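PDB 5FYP: phosphoinositol-specific phospholipase C from Pseudomonas sp., which probably cleaves the phosphodiester bond of phosphoinositides in a calcium-dependent reaction, as its family does. Local coordinates for residues D135-V140 with S197-A202. Numbering follows the deposited sequence.
Sequences DFDELV and SQYAEA
Y199 OH donates to D137 OD1 at 2.6 Å, a bond that crosses between two helices, while the other oxygen of the same carboxylate, D137 OD2, is held by the R203 side chain in a salt bridge and by the backbone N of K208. OD1 accepts through its syn lone pair, on the side of OD2, and lies in the plane of the tyrosine ring at its edge, while the carboxylate stands at 78° to that ring. The Y199 side chain leaves helix 193-203 with CG anti to the backbone N (chi1 172°), which sends its ring across to helix 133-144; the nearest CA atoms, those of F136 and Y199, are 9.5 Å from each other, and side chains bridge the distance. Y199 CE1 also meets the edge of the F136 ring, 4.3 Å from CD2; the F136 ring runs nearly parallel to that of F51. Replacing D137 by an alanine is likely to leave the buried Y199 hydroxyl without this acceptor and R203 without this carboxylate partner. The pair thus illustrates how one buried carboxylate, its charge probably offset by R203 and shared among three donors, can tie two helices and the following loop of a TIM-barrel-type phospholipase together.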
ATOM      1  N   ASP A 135      -7.030   8.501  14.745  1.00 10.46           N
ATOM      2  CA  ASP A 135      -8.270   8.723  13.987  1.00 11.59           C
ATOM      3  C   ASP A 135      -8.217   7.994  12.640  1.00 11.04           C
ATOM      4  O   ASP A 135      -9.227   7.461  12.197  1.00 11.50           O
ATOM      5  CB  ASP A 135      -8.531  10.193  13.764  1.00 11.13           C
ATOM      6  CG  ASP A 135      -8.773  10.959  15.048  1.00 13.34           C
ATOM      7  OD1 ASP A 135      -9.710  10.590  15.782  1.00 16.29           O
ATOM      8  OD2 ASP A 135      -8.006  11.904  15.340  1.00 14.46           O
ATOM      9  N   PHE A 136      -7.056   8.009  12.002  1.00  9.72           N
ATOM     10  CA  PHE A 136      -6.882   7.305  10.735  1.00  9.68           C
ATOM     11  C   PHE A 136      -7.061   5.798  10.902  1.00  9.96           C
ATOM     12  O   PHE A 136      -7.803   5.183  10.129  1.00 10.28           O
ATOM     13  CB  PHE A 136      -5.525   7.696  10.177  1.00 10.11           C
ATOM     14  CG  PHE A 136      -5.257   7.207   8.797  1.00 10.69           C
ATOM     15  CD1 PHE A 136      -5.925   7.764   7.720  1.00 12.13           C
ATOM     16  CD2 PHE A 136      -4.302   6.224   8.570  1.00 15.39           C
ATOM     17  CE1 PHE A 136      -5.658   7.384   6.429  1.00 15.51           C
ATOM     18  CE2 PHE A 136      -4.009   5.833   7.260  1.00 14.43           C
ATOM     19  CZ  PHE A 136      -4.730   6.412   6.213  1.00 15.67           C
ATOM     20  N   ASP A 137      -6.414   5.226  11.919  1.00  9.69           N
ATOM     21  CA  ASP A 137      -6.597   3.805  12.211  1.00 10.36           C
ATOM     22  C   ASP A 137      -8.063   3.502  12.498  1.00 11.11           C
ATOM     23  O   ASP A 137      -8.563   2.456  12.066  1.00 12.39           O
ATOM     24  CB  ASP A 137      -5.741   3.347  13.375  1.00 11.12           C
ATOM     25  CG  ASP A 137      -4.318   2.976  12.982  1.00 11.05           C
ATOM     26  OD1 ASP A 137      -3.959   3.106  11.786  1.00 11.16           O
ATOM     27  OD2 ASP A 137      -3.602   2.474  13.859  1.00 12.21           O
ATOM     28  N   GLU A 138      -8.731   4.381  13.232  1.00 11.35           N
ATOM     29  CA  GLU A 138     -10.115   4.113  13.572  1.00 12.43           C
ATOM     30  C   GLU A 138     -11.002   4.103  12.318  1.00 12.55           C
ATOM     31  O   GLU A 138     -11.894   3.281  12.205  1.00 14.44           O
ATOM     32  CB  GLU A 138     -10.606   5.089  14.649  1.00 13.40           C
ATOM     33  CG  GLU A 138     -10.022   4.749  16.015  1.00 16.76           C
ATOM     34  CD  GLU A 138     -10.358   5.688  17.144  1.00 21.69           C
ATOM     35  OE1 GLU A 138     -10.898   6.761  16.904  1.00 25.47           O
ATOM     36  OE2 GLU A 138     -10.020   5.334  18.280  1.00 29.18           O
ATOM     37  N   LEU A 139     -10.737   5.017  11.380  1.00 11.68           N
ATOM     38  CA  LEU A 139     -11.476   5.035  10.118  1.00 11.63           C
ATOM     39  C   LEU A 139     -11.259   3.730   9.350  1.00 11.79           C
ATOM     40  O   LEU A 139     -12.222   3.106   8.924  1.00 12.39           O
ATOM     41  CB  LEU A 139     -11.050   6.219   9.243  1.00 10.71           C
ATOM     42  CG  LEU A 139     -11.536   6.172   7.794  1.00 14.65           C
ATOM     43  CD1 LEU A 139     -13.051   6.175   7.742  1.00 15.58           C
ATOM     44  CD2 LEU A 139     -10.988   7.331   6.985  1.00 16.18           C
ATOM     45  N   VAL A 140      -9.997   3.361   9.129  1.00 10.80           N
ATOM     46  CA  VAL A 140      -9.776   2.211   8.269  1.00 10.57           C
ATOM     47  C   VAL A 140     -10.311   0.919   8.917  1.00 11.60           C
ATOM     48  O   VAL A 140     -10.797   0.042   8.224  1.00 13.24           O
ATOM     49  CB  VAL A 140      -8.318   2.088   7.794  1.00 10.52           C
ATOM     50  CG1 VAL A 140      -7.905   3.371   7.037  1.00 10.53           C
ATOM     51  CG2 VAL A 140      -7.340   1.785   8.905  1.00 11.19           C
ATOM     52  N   SER A 197       7.209   8.122  10.400  1.00  7.41           N
ATOM     53  CA  SER A 197       7.778   7.936  11.727  1.00  8.22           C
ATOM     54  C   SER A 197       6.800   8.392  12.817  1.00  8.75           C
ATOM     55  O   SER A 197       6.654   7.727  13.838  1.00  9.63           O
ATOM     56  CB  SER A 197       9.096   8.678  11.816  1.00  8.17           C
ATOM     57  OG  SER A 197       9.799   8.296  12.995  1.00  9.56           O
ATOM     58  N   GLN A 198       6.111   9.484  12.538  1.00  8.43           N
ATOM     59  CA  GLN A 198       5.111   9.997  13.477  1.00  9.43           C
ATOM     60  C   GLN A 198       3.960   8.986  13.639  1.00  8.90           C
ATOM     61  O   GLN A 198       3.479   8.756  14.746  1.00  9.84           O
ATOM     62  CB  GLN A 198       4.581  11.329  12.982  1.00 10.07           C
ATOM     63  CG  GLN A 198       5.604  12.454  13.102  1.00 11.26           C
ATOM     64  CD  GLN A 198       5.340  13.617  12.161  1.00 12.45           C
ATOM     65  OE1 GLN A 198       4.272  13.755  11.586  1.00 16.75           O
ATOM     66  NE2 GLN A 198       6.303  14.475  12.027  1.00 16.99           N
ATOM     67  N   TYR A 199       3.506   8.423  12.516  1.00  8.59           N
ATOM     68  CA  TYR A 199       2.447   7.417  12.562  1.00  7.90           C
ATOM     69  C   TYR A 199       2.879   6.204  13.395  1.00  8.46           C
ATOM     70  O   TYR A 199       2.158   5.759  14.292  1.00  9.27           O
ATOM     71  CB  TYR A 199       2.058   7.035  11.135  1.00  8.57           C
ATOM     72  CG  TYR A 199       1.101   5.868  11.100  1.00  8.39           C
ATOM     73  CD1 TYR A 199      -0.278   6.060  11.243  1.00  8.47           C
ATOM     74  CD2 TYR A 199       1.563   4.577  10.970  1.00  8.65           C
ATOM     75  CE1 TYR A 199      -1.151   4.993  11.283  1.00  8.67           C
ATOM     76  CE2 TYR A 199       0.702   3.485  10.989  1.00  8.37           C
ATOM     77  CZ  TYR A 199      -0.666   3.705  11.166  1.00  8.56           C
ATOM     78  OH  TYR A 199      -1.482   2.621  11.216  1.00  9.10           O
ATOM     79  N   ALA A 200       4.071   5.674  13.129  1.00  8.18           N
ATOM     80  CA  ALA A 200       4.535   4.493  13.830  1.00  8.54           C
ATOM     81  C   ALA A 200       4.777   4.761  15.310  1.00  9.18           C
ATOM     82  O   ALA A 200       4.504   3.903  16.154  1.00 10.73           O
ATOM     83  CB  ALA A 200       5.788   3.928  13.171  1.00  8.96           C
ATOM     84  N   GLU A 201       5.302   5.941  15.642  1.00  9.79           N
ATOM     85  CA  GLU A 201       5.492   6.286  17.062  1.00 11.41           C
ATOM     86  C   GLU A 201       4.164   6.380  17.795  1.00 11.13           C
ATOM     87  O   GLU A 201       4.073   5.999  18.955  1.00 12.68           O
ATOM     88  CB  GLU A 201       6.310   7.571  17.177  1.00 13.04           C
ATOM     89  CG  GLU A 201       7.755   7.286  16.822  1.00 20.00           C
ATOM     90  CD  GLU A 201       8.770   8.152  17.446  1.00 22.61           C
ATOM     91  OE1 GLU A 201       8.379   9.273  17.903  1.00 23.57           O
ATOM     92  OE2 GLU A 201       9.936   7.653  17.424  1.00 24.51           O
ATOM     93  N   ALA A 202       3.142   6.860  17.116  1.00 10.92           N
ATOM     94  CA  ALA A 202       1.815   6.988  17.733  1.00 10.29           C
ATOM     95  C   ALA A 202       1.122   5.626  17.916  1.00 11.47           C
ATOM     96  O   ALA A 202       0.502   5.401  18.948  1.00 14.01           O
ATOM     97  CB  ALA A 202       0.936   7.900  16.905  1.00 11.75           C
TER